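PDB 3AIN: 303aa long hypothetical esterase from Sulfolobus tokodaii, which is a thermostable carboxylesterase related to hormone-sensitive lipase, which probably hydrolyses carboxylic ester bonds through the serine-based chemistry of the alpha/beta hydrolases. Local coordinates for residues 76-81 with 126-131; 119-124 with 315-320; 201-206 with 266-271. The protein carries 1 engineered substitution. All blocks are in the same frame, centred on the assembly; numbering follows the deposited sequence.

Interaction 1: residues 76-81 with 126-131; sequences NIKARV and SVDYRL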
loop_
_atom_site.group_PDB
_atom_site.type_symbol
_atom_site.label_atom_id
_atom_site.label_comp_id
_atom_site.label_asym_id
_atom_site.label_seq_id
_atom_site.Cartn_x
_atom_site.Cartn_y
_atom_site.Cartn_z
ATOM N N ASN A 76 2.903 32.808 16.495
ATOM C CA ASN A 76 1.541 32.398 16.211
ATOM C C ASN A 76 1.575 31.604 14.904
ATOM O O ASN A 76 2.112 32.067 13.906
ATOM C CB ASN A 76 0.640 33.634 16.049
ATOM C CG ASN A 76 0.351 34.320 17.374
ATOM O OD1 ASN A 76 0.184 33.664 18.399
ATOM N ND2 ASN A 76 0.224 35.640 17.342
ATOM N N ILE A 77 1.053 30.387 14.949
ATOM C CA ILE A 77 1.272 29.412 13.869
ATOM C C ILE A 77 -0.025 29.314 13.070
ATOM O O ILE A 77 -1.037 28.863 13.587
ATOM C CB ILE A 77 1.580 28.042 14.478
ATOM C CG1 ILE A 77 2.826 28.147 15.364
ATOM C CG2 ILE A 77 1.745 26.959 13.386
ATOM C CD1 ILE A 77 2.905 27.034 16.380
ATOM N N LYS A 78 0.021 29.707 11.806
ATOM C CA LYS A 78 -1.159 29.540 10.937
ATOM C C LYS A 78 -1.416 28.045 10.705
ATOM O O LYS A 78 -0.480 27.265 10.525
ATOM C CB LYS A 78 -0.949 30.245 9.601
ATOM C CG LYS A 78 -2.226 30.313 8.755
ATOM C CD LYS A 78 -2.048 31.184 7.504
ATOM C CE LYS A 78 -3.116 30.835 6.472
ATOM N NZ LYS A 78 -3.480 31.995 5.623
ATOM N N ALA A 79 -2.677 27.648 10.656
ATOM C CA ALA A 79 -2.996 26.292 10.225
ATOM C C ALA A 79 -4.306 26.270 9.472
ATOM O O ALA A 79 -5.149 27.166 9.639
ATOM C CB ALA A 79 -3.066 25.348 11.417
ATOM N N ARG A 80 -4.428 25.324 8.550
ATOM C CA ARG A 80 -5.666 25.200 7.790
ATOM C C ARG A 80 -6.363 23.902 8.152
ATOM O O ARG A 80 -5.743 22.821 8.195
ATOM C CB ARG A 80 -5.426 25.281 6.281
ATOM C CG ARG A 80 -6.736 25.162 5.480
ATOM C CD ARG A 80 -6.608 25.579 4.033
ATOM N NE ARG A 80 -6.396 27.027 3.939
ATOM C CZ ARG A 80 -5.783 27.640 2.935
ATOM N NH1 ARG A 80 -5.399 26.954 1.859
ATOM N NH2 ARG A 80 -5.500 28.938 3.038
ATOM N N VAL A 81 -7.622 24.022 8.562
ATOM C CA VAL A 81 -8.369 22.881 9.054
ATOM C C VAL A 81 -9.330 22.412 7.966
ATOM O O VAL A 81 -10.119 23.203 7.440
ATOM C CB VAL A 81 -9.210 23.272 10.285
ATOM C CG1 VAL A 81 -9.999 22.061 10.802
ATOM C CG2 VAL A 81 -8.311 23.886 11.373
ATOM N N SER A 126 -3.363 21.261 8.591
ATOM C CA SER A 126 -2.101 21.487 7.896
ATOM C C SER A 126 -1.394 22.670 8.515
ATOM O O SER A 126 -1.952 23.775 8.589
ATOM C CB SER A 126 -2.367 21.737 6.415
ATOM O OG SER A 126 -1.144 21.986 5.706
ATOM N N VAL A 127 -0.164 22.437 8.973
ATOM C CA VAL A 127 0.544 23.402 9.840
ATOM C C VAL A 127 1.572 24.237 9.044
ATOM O O VAL A 127 2.401 23.688 8.312
ATOM C CB VAL A 127 1.239 22.630 11.003
ATOM C CG1 VAL A 127 2.096 23.557 11.852
ATOM C CG2 VAL A 127 0.192 21.922 11.817
ATOM N N ASP A 128 1.526 25.567 9.194
ATOM C CA ASP A 128 2.484 26.460 8.513
ATOM C C ASP A 128 3.648 26.756 9.479
ATOM O O ASP A 128 3.699 27.812 10.140
ATOM C CB ASP A 128 1.794 27.770 8.077
ATOM C CG ASP A 128 2.003 28.118 6.586
ATOM O OD1 ASP A 128 2.528 27.301 5.798
ATOM O OD2 ASP A 128 1.494 29.185 6.159
ATOM N N TYR A 129 4.464 25.735 9.712
ATOM C CA TYR A 129 5.607 25.883 10.615
ATOM C C TYR A 129 6.627 26.876 10.027
ATOM O O TYR A 129 6.726 27.051 8.809
ATOM C CB TYR A 129 6.253 24.517 10.907
ATOM C CG TYR A 129 6.723 23.768 9.660
ATOM C CD1 TYR A 129 7.961 24.057 9.070
ATOM C CD2 TYR A 129 5.906 22.806 9.040
ATOM C CE1 TYR A 129 8.427 23.328 7.947
ATOM C CE2 TYR A 129 6.376 22.062 7.916
ATOM C CZ TYR A 129 7.606 22.399 7.351
ATOM O OH TYR A 129 8.088 21.694 6.277
ATOM N N ARG A 130 7.437 27.499 10.889
ATOM C CA ARG A 130 8.423 28.463 10.376
ATOM C C ARG A 130 9.479 27.810 9.483
ATOM O O ARG A 130 10.007 26.740 9.812
ATOM C CB ARG A 130 9.132 29.161 11.554
ATOM C CG ARG A 130 8.342 30.356 12.128
ATOM C CD ARG A 130 8.947 30.832 13.483
ATOM N NE ARG A 130 8.874 29.800 14.507
ATOM C CZ ARG A 130 9.648 29.749 15.587
ATOM N NH1 ARG A 130 10.491 30.746 15.848
ATOM N NH2 ARG A 130 9.545 28.741 16.425
ATOM N N LEU A 131 9.882 28.531 8.436
ATOM C CA LEU A 131 10.847 28.011 7.459
ATOM C C LEU A 131 12.258 28.581 7.653
ATOM O O LEU A 131 12.435 29.771 7.965
ATOM C CB LEU A 131 10.364 28.268 6.028
ATOM C CG LEU A 131 8.978 27.670 5.715
ATOM C CD1 LEU A 131 8.412 28.173 4.386
ATOM C CD2 LEU A 131 9.070 26.147 5.732
HETATM O O HOH W 1 2.462 30.528 10.482
#

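Interaction 2: residues 119-124 with 315-320; sequences SCQCVT and VLRKVF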
loop_
_atom_site.group_PDB
_atom_site.type_symbol
_atom_site.label_atom_id
_atom_site.label_comp_id
_atom_site.label_asym_id
_atom_site.label_seq_id
_atom_site.Cartn_x
_atom_site.Cartn_y
_atom_site.Cartn_z
ATOM N N SER A 119 -9.766 10.947 1.600
ATOM C CA SER A 119 -9.360 9.562 1.705
ATOM C C SER A 119 -9.489 9.005 3.125
ATOM O O SER A 119 -9.917 7.841 3.277
ATOM C CB SER A 119 -7.933 9.341 1.140
ATOM O OG SER A 119 -7.617 7.947 1.130
ATOM N N CYS A 120 -8.994 9.750 4.134
ATOM C CA CYS A 120 -9.055 9.290 5.555
ATOM C C CYS A 120 -10.400 9.536 6.223
ATOM O O CYS A 120 -10.619 9.031 7.315
ATOM C CB CYS A 120 -7.947 9.852 6.486
ATOM S SG CYS A 120 -7.795 11.675 6.697
ATOM N N GLN A 121 -11.243 10.341 5.589
ATOM C CA GLN A 121 -12.497 10.815 6.208
ATOM C C GLN A 121 -12.257 11.306 7.620
ATOM O O GLN A 121 -12.948 10.934 8.582
ATOM C CB GLN A 121 -13.562 9.736 6.147
ATOM C CG GLN A 121 -13.816 9.354 4.700
ATOM C CD GLN A 121 -15.044 8.518 4.517
ATOM O OE1 GLN A 121 -15.289 7.598 5.292
ATOM N NE2 GLN A 121 -15.707 8.697 3.382
ATOM N N CYS A 122 -11.300 12.210 7.716
ATOM C CA CYS A 122 -10.828 12.661 8.994
ATOM C C CYS A 122 -10.530 14.156 8.875
ATOM O O CYS A 122 -10.560 14.698 7.775
ATOM C CB CYS A 122 -9.627 11.830 9.398
ATOM S SG CYS A 122 -8.102 12.395 8.659
ATOM N N VAL A 123 -10.570 14.866 9.997
ATOM C CA VAL A 123 -10.166 16.272 9.973
ATOM C C VAL A 123 -8.661 16.298 9.782
ATOM O O VAL A 123 -7.930 15.603 10.475
ATOM C CB VAL A 123 -10.517 16.962 11.303
ATOM C CG1 VAL A 123 -9.945 18.375 11.346
ATOM C CG2 VAL A 123 -12.029 16.976 11.460
ATOM N N THR A 124 -8.218 17.107 8.836
ATOM C CA THR A 124 -6.783 17.287 8.615
ATOM C C THR A 124 -6.440 18.715 8.968
ATOM O O THR A 124 -7.087 19.647 8.502
ATOM C CB THR A 124 -6.438 17.004 7.145
ATOM O OG1 THR A 124 -6.815 15.653 6.856
ATOM C CG2 THR A 124 -4.920 17.168 6.905
ATOM N N VAL A 315 -5.446 3.127 6.408
ATOM C CA VAL A 315 -4.882 2.890 7.737
ATOM C C VAL A 315 -5.450 3.848 8.770
ATOM O O VAL A 315 -5.629 3.478 9.924
ATOM C CB VAL A 315 -3.337 2.853 7.808
ATOM C CG1 VAL A 315 -2.802 1.780 6.839
ATOM C CG2 VAL A 315 -2.695 4.244 7.552
ATOM N N LEU A 316 -5.693 5.090 8.375
ATOM C CA LEU A 316 -6.254 6.043 9.348
ATOM C C LEU A 316 -7.734 5.768 9.630
ATOM O O LEU A 316 -8.183 5.883 10.779
ATOM C CB LEU A 316 -6.049 7.477 8.875
ATOM C CG LEU A 316 -4.581 7.931 8.925
ATOM C CD1 LEU A 316 -4.470 9.392 8.504
ATOM C CD2 LEU A 316 -3.929 7.675 10.317
ATOM N N ARG A 317 -8.485 5.361 8.619
ATOM C CA ARG A 317 -9.879 4.961 8.892
ATOM C C ARG A 317 -9.912 3.772 9.832
ATOM O O ARG A 317 -10.747 3.699 10.753
ATOM C CB ARG A 317 -10.653 4.673 7.607
ATOM C CG ARG A 317 -10.979 5.933 6.829
ATOM C CD ARG A 317 -11.853 5.653 5.605
ATOM N NE ARG A 317 -11.087 5.142 4.469
ATOM C CZ ARG A 317 -11.174 3.897 4.007
ATOM N NH1 ARG A 317 -11.970 3.021 4.605
ATOM N NH2 ARG A 317 -10.402 3.499 3.006
ATOM N N LYS A 318 -9.010 2.826 9.598
ATOM C CA LYS A 318 -8.909 1.650 10.465
ATOM C C LYS A 318 -8.595 2.067 11.900
ATOM O O LYS A 318 -9.240 1.592 12.861
ATOM C CB LYS A 318 -7.837 0.679 9.934
ATOM C CG LYS A 318 -7.475 -0.462 10.882
ATOM C CD LYS A 318 -6.210 -1.219 10.404
ATOM C CE LYS A 318 -4.930 -0.435 10.754
ATOM N NZ LYS A 318 -3.689 -1.247 10.528
ATOM N N VAL A 319 -7.522 2.838 12.082
ATOM C CA VAL A 319 -7.113 3.178 13.448
ATOM C C VAL A 319 -8.111 4.097 14.165
ATOM O O VAL A 319 -8.315 3.942 15.359
ATOM C CB VAL A 319 -5.662 3.748 13.533
ATOM C CG1 VAL A 319 -5.615 5.196 13.074
ATOM C CG2 VAL A 319 -5.139 3.646 14.967
ATOM N N PHE A 320 -8.736 5.027 13.446
ATOM C CA PHE A 320 -9.664 5.983 14.085
ATOM C C PHE A 320 -11.022 5.323 14.308
ATOM O O PHE A 320 -11.618 5.459 15.380
ATOM C CB PHE A 320 -9.870 7.230 13.217
ATOM C CG PHE A 320 -8.698 8.183 13.219
ATOM C CD1 PHE A 320 -8.020 8.475 14.393
ATOM C CD2 PHE A 320 -8.399 8.910 12.070
ATOM C CE1 PHE A 320 -6.934 9.368 14.379
ATOM C CE2 PHE A 320 -7.374 9.866 12.077
ATOM C CZ PHE A 320 -6.654 10.084 13.232
#

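Interaction 3: residues 201-206 with 266-271; sequences SFDLIT and RDQGEA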
loop_
_atom_site.group_PDB
_atom_site.type_symbol
_atom_site.label_atom_id
_atom_site.label_comp_id
_atom_site.label_asym_id
_atom_site.label_seq_id
_atom_site.Cartn_x
_atom_site.Cartn_y
_atom_site.Cartn_z
ATOM N N SER A 201 17.699 10.873 8.999
ATOM C CA SER A 201 19.077 10.943 9.434
ATOM C C SER A 201 19.898 11.765 8.453
ATOM O O SER A 201 19.766 11.593 7.239
ATOM C CB SER A 201 19.659 9.508 9.544
ATOM O OG SER A 201 20.967 9.513 10.127
ATOM N N PHE A 202 20.919 12.442 8.967
ATOM C CA PHE A 202 22.046 12.823 8.122
ATOM C C PHE A 202 22.674 11.554 7.549
ATOM O O PHE A 202 22.840 10.570 8.267
ATOM C CB PHE A 202 23.081 13.568 8.972
ATOM C CG PHE A 202 24.278 14.025 8.201
ATOM C CD1 PHE A 202 25.499 13.392 8.351
ATOM C CD2 PHE A 202 24.182 15.084 7.301
ATOM C CE1 PHE A 202 26.642 13.862 7.679
ATOM C CE2 PHE A 202 25.301 15.506 6.576
ATOM C CZ PHE A 202 26.511 14.835 6.707
ATOM N N ASP A 203 23.035 11.587 6.289
ATOM C CA ASP A 203 23.434 10.388 5.575
ATOM C C ASP A 203 24.547 10.632 4.587
ATOM O O ASP A 203 24.401 11.399 3.728
ATOM C CB ASP A 203 22.183 9.817 4.895
ATOM C CG ASP A 203 22.415 8.522 4.096
ATOM O OD1 ASP A 203 23.410 7.914 4.260
ATOM O OD2 ASP A 203 21.533 8.183 3.338
ATOM N N LEU A 204 25.669 9.955 4.761
ATOM C CA LEU A 204 26.740 9.919 3.786
ATOM C C LEU A 204 27.073 8.493 3.351
ATOM O O LEU A 204 28.018 8.295 2.698
ATOM C CB LEU A 204 28.023 10.550 4.306
ATOM C CG LEU A 204 27.931 12.029 4.599
ATOM C CD1 LEU A 204 29.240 12.473 5.256
ATOM C CD2 LEU A 204 27.710 12.811 3.343
ATOM N N ILE A 205 26.220 7.551 3.742
ATOM C CA ILE A 205 26.539 6.147 3.576
ATOM C C ILE A 205 25.508 5.192 2.966
ATOM O O ILE A 205 25.883 4.183 2.534
ATOM C CB ILE A 205 26.991 5.521 4.927
ATOM C CG1 ILE A 205 25.927 5.735 5.972
ATOM C CG2 ILE A 205 28.237 6.149 5.399
ATOM C CD1 ILE A 205 26.210 5.057 7.272
ATOM N N THR A 206 24.224 5.496 2.990
ATOM C CA THR A 206 23.314 4.494 2.419
ATOM C C THR A 206 23.517 4.246 0.927
ATOM O O THR A 206 23.822 5.149 0.171
ATOM C CB THR A 206 21.803 4.747 2.694
ATOM O OG1 THR A 206 21.394 5.968 2.064
ATOM C CG2 THR A 206 21.528 4.837 4.240
ATOM N N ARG A 266 15.415 6.390 0.405
ATOM C CA ARG A 266 14.721 5.111 0.566
ATOM C C ARG A 266 15.292 4.329 1.752
ATOM O O ARG A 266 14.530 3.806 2.588
ATOM C CB ARG A 266 14.862 4.267 -0.700
ATOM C CG ARG A 266 14.022 3.004 -0.695
ATOM C CD ARG A 266 14.443 2.126 -1.894
ATOM N NE ARG A 266 15.778 1.568 -1.670
ATOM C CZ ARG A 266 16.716 1.422 -2.605
ATOM N NH1 ARG A 266 16.490 1.808 -3.854
ATOM N NH2 ARG A 266 17.905 0.906 -2.284
ATOM N N ASP A 267 16.591 4.060 1.719
ATOM C CA ASP A 267 17.145 3.161 2.730
ATOM C C ASP A 267 16.915 3.706 4.147
ATOM O O ASP A 267 16.622 2.949 5.076
ATOM C CB ASP A 267 18.626 2.877 2.475
ATOM C CG ASP A 267 18.850 2.063 1.211
ATOM O OD1 ASP A 267 17.867 1.567 0.622
ATOM O OD2 ASP A 267 20.020 1.822 0.872
ATOM N N GLN A 268 17.132 4.988 4.362
ATOM C CA GLN A 268 16.960 5.500 5.720
ATOM C C GLN A 268 15.504 5.451 6.188
ATOM O O GLN A 268 15.240 5.250 7.368
ATOM C CB GLN A 268 17.583 6.902 5.879
ATOM C CG GLN A 268 16.858 7.987 5.123
ATOM C CD GLN A 268 17.562 9.318 5.274
ATOM O OE1 GLN A 268 18.689 9.509 4.805
ATOM N NE2 GLN A 268 16.974 10.178 6.055
ATOM N N GLY A 269 14.544 5.604 5.272
ATOM C CA GLY A 269 13.141 5.325 5.638
ATOM C C GLY A 269 12.954 3.916 6.155
ATOM O O GLY A 269 12.202 3.707 7.100
ATOM N N GLU A 270 13.399 2.945 5.358
ATOM C CA GLU A 270 13.325 1.555 5.784
ATOM C C GLU A 270 13.980 1.377 7.153
ATOM O O GLU A 270 13.497 0.574 7.975
ATOM C CB GLU A 270 13.980 0.640 4.731
ATOM C CG GLU A 270 13.207 0.588 3.405
ATOM C CD GLU A 270 13.774 -0.476 2.461
ATOM O OE1 GLU A 270 14.312 -1.483 2.962
ATOM O OE2 GLU A 270 13.581 -0.344 1.247
ATOM N N ALA A 271 15.130 2.024 7.367
ATOM C CA ALA A 271 15.840 1.903 8.669
ATOM C C ALA A 271 14.944 2.370 9.804
ATOM O O ALA A 271 14.923 1.777 10.888
ATOM C CB ALA A 271 17.120 2.726 8.673
HETATM O O HOH W 2 18.658 6.726 2.539
#

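Interaction 1: residues 76-81 with 126-131
The carbonyl oxygen of Ser126 is gripped twice by the neighbouring strand: Arg80 N donates a hydrogen bond to Ser126 O at 2.9 Å, and the C-H of Ala79 CA adds a weaker contact to the same oxygen at 3.2 Å. Ser126 N answers with a bond to Arg80 O, nearly straight at 166°, so Arg80 and Ser126 form an antiparallel hydrogen-bonded pair. One step on, Ala79 and Val127 make a non-hydrogen-bonded pair with CA atoms 4.6 Å apart, and the alanine methyl adds little bulk there. Beyond it Asp128 N still bonds Lys78 O directly, where the CA atoms of Lys78 and Asp128 stand 5.4 Å apart, but a water takes over the return link by accepting from Lys78 N and donating to Asp128 O.

The face with Ala79 and Val127 is apolar. Val127 CG1 stands anti to its backbone N (chi1 174°) and meets Ile77 CG2 at 3.7 Å, while the valine also packs on Ala147 of helix 139-153. The other face is polar. Asp128 CB lies 3.4 Å from Lys78 O, and its carboxylate turns off to accept from Ile106 N through OD1; Lys78 NZ remains 5.7 Å from Asp128 OD2, a distance at which attraction would be modest. The long arm of Arg80 likewise leaves the contact, its guanidinium held by Asp67, Glu107 and Asp110. Strand 76-83, sandwiched between 64-71 and 123-127 and antiparallel to both, belongs to the order 1-2-4-3-5-6-7-8 that defines the alpha/beta hydrolase sheet.

Interaction 2: residues 119-124 with 315-320
Arg317 leaves its helix with CG anti to the carbonyl carbon (chi1 -72°), then bends at chi3 (-80°), and the kink carries NE to the carbonyl of Ser119. The bond from Arg317 NE to Ser119 O measures 3.2 Å and meets the guanidinium at its edge, close to its plane. On the way Arg317 CG passes 3.2 Å from Cys120 O, so the aliphatic part of the arginine fills in beside the last carbonyls of helix 110-120. A positive group suits a helix C-terminus, whose carbonyl end would probably welcome the charge. With a leucine in this place, Ser119 O would probably lose its donor and the helix end its nearby positive charge.

The joint belongs to the alpha/beta hydrolase core: helix 303-321, the last of the chain, lies against the turn from helix 110-120 into strand 123-127. Gln121, at positive phi, leaves the helix, and the Cys120-Cys122 disulfide, 2.1 Å between the SG atoms, clasps the turn across it. The side chain of Gln121 crosses that of the arginine at a slant, its amide plane 74° from the guanidinium. Next along helix 303-321, Lys318 forms salt bridges to Glu303 and Asp307 of the second subunit, and Arg317 NH2 nears its counterpart there, so the contact borders the dimer interface.

Beside the arginine, Leu316 and Phe320 give the contact its apolar part. Cys120 CB rests against Leu316 CB at 3.9 Å, with Leu316 CD1 also nearby. One helical turn on, Phe320 presents CE2 to Cys122 CB at 4.0 Å, an oblique approach to the ring.

Interaction 3: residues 201-206 with 266-271
An Asx turn closed by Asp203 leads into the N-cap residue Thr206, which begins helix 207-212 and leans on Asp267 in the first turn of helix 266-278. The loop follows strand 192-196 of the alpha/beta hydrolase sheet, a position consistent with the cap region of hormone-sensitive-lipase relatives. Asp203 suits this turn because its carboxylate can take several N-H and O-H donors at once. Asp203 OD1 accepts from Thr206 N at 2.8 Å, using its syn lone pair, and from Ile205 N on the anti side, 30° out of the carboxylate plane. The second oxygen, Asp203 OD2, takes the hydroxyl of Thr206 OG1 at 2.6 Å, so three bonds on its two oxygens fix the rotation of the carboxylate.

Thr206 places OG1 between its backbone N and carbonyl carbon (chi1 64°), which lets the hydroxyl donate to Asp203 while making a weak cap to Leu209 N. A water also donates to Thr206 OG1 and accepts from Gln268 N at 2.9 Å, joining the loop to an N-H in the first turn of the helix, where such groups lack a backbone partner. Helix 207-212 contributes directly too, since Ser208 OG accepts from Asp267 N.

Gln268 is buried, its side chain reaching across to the backbone of Ser201, with CD 3.7 Å from Ser201 O. Asp267 turns its carboxylate to Arg266 in a salt bridge. Its methylene is left for the threonine: the two side chains slide past each other in opposite directions, Thr206 CB lying 3.7 Å from Asp267 CB.

Interactions 1 and 2 share strand 123-127, one at its end and the other at its start, and they touch where Val81 CG1 packs on Val123 CG1 at 3.7 Å; their centres are 21 Å apart. Interaction 3 stands off at about 28 Å, centre to centre, from each, with nearest atoms about 15 Å away, and lies across the chain's centre from interaction 1. In sequence it is nested within the long loop closed by interaction 2. The likely nucleophile, Ser170 of a GxSxG elbow, follows strand 164-169 in the same sheet. Near interaction 3, the side chain of Ser201 lies about 5 Å from a bound methylpentanediol, probably from the crystallisation liquor.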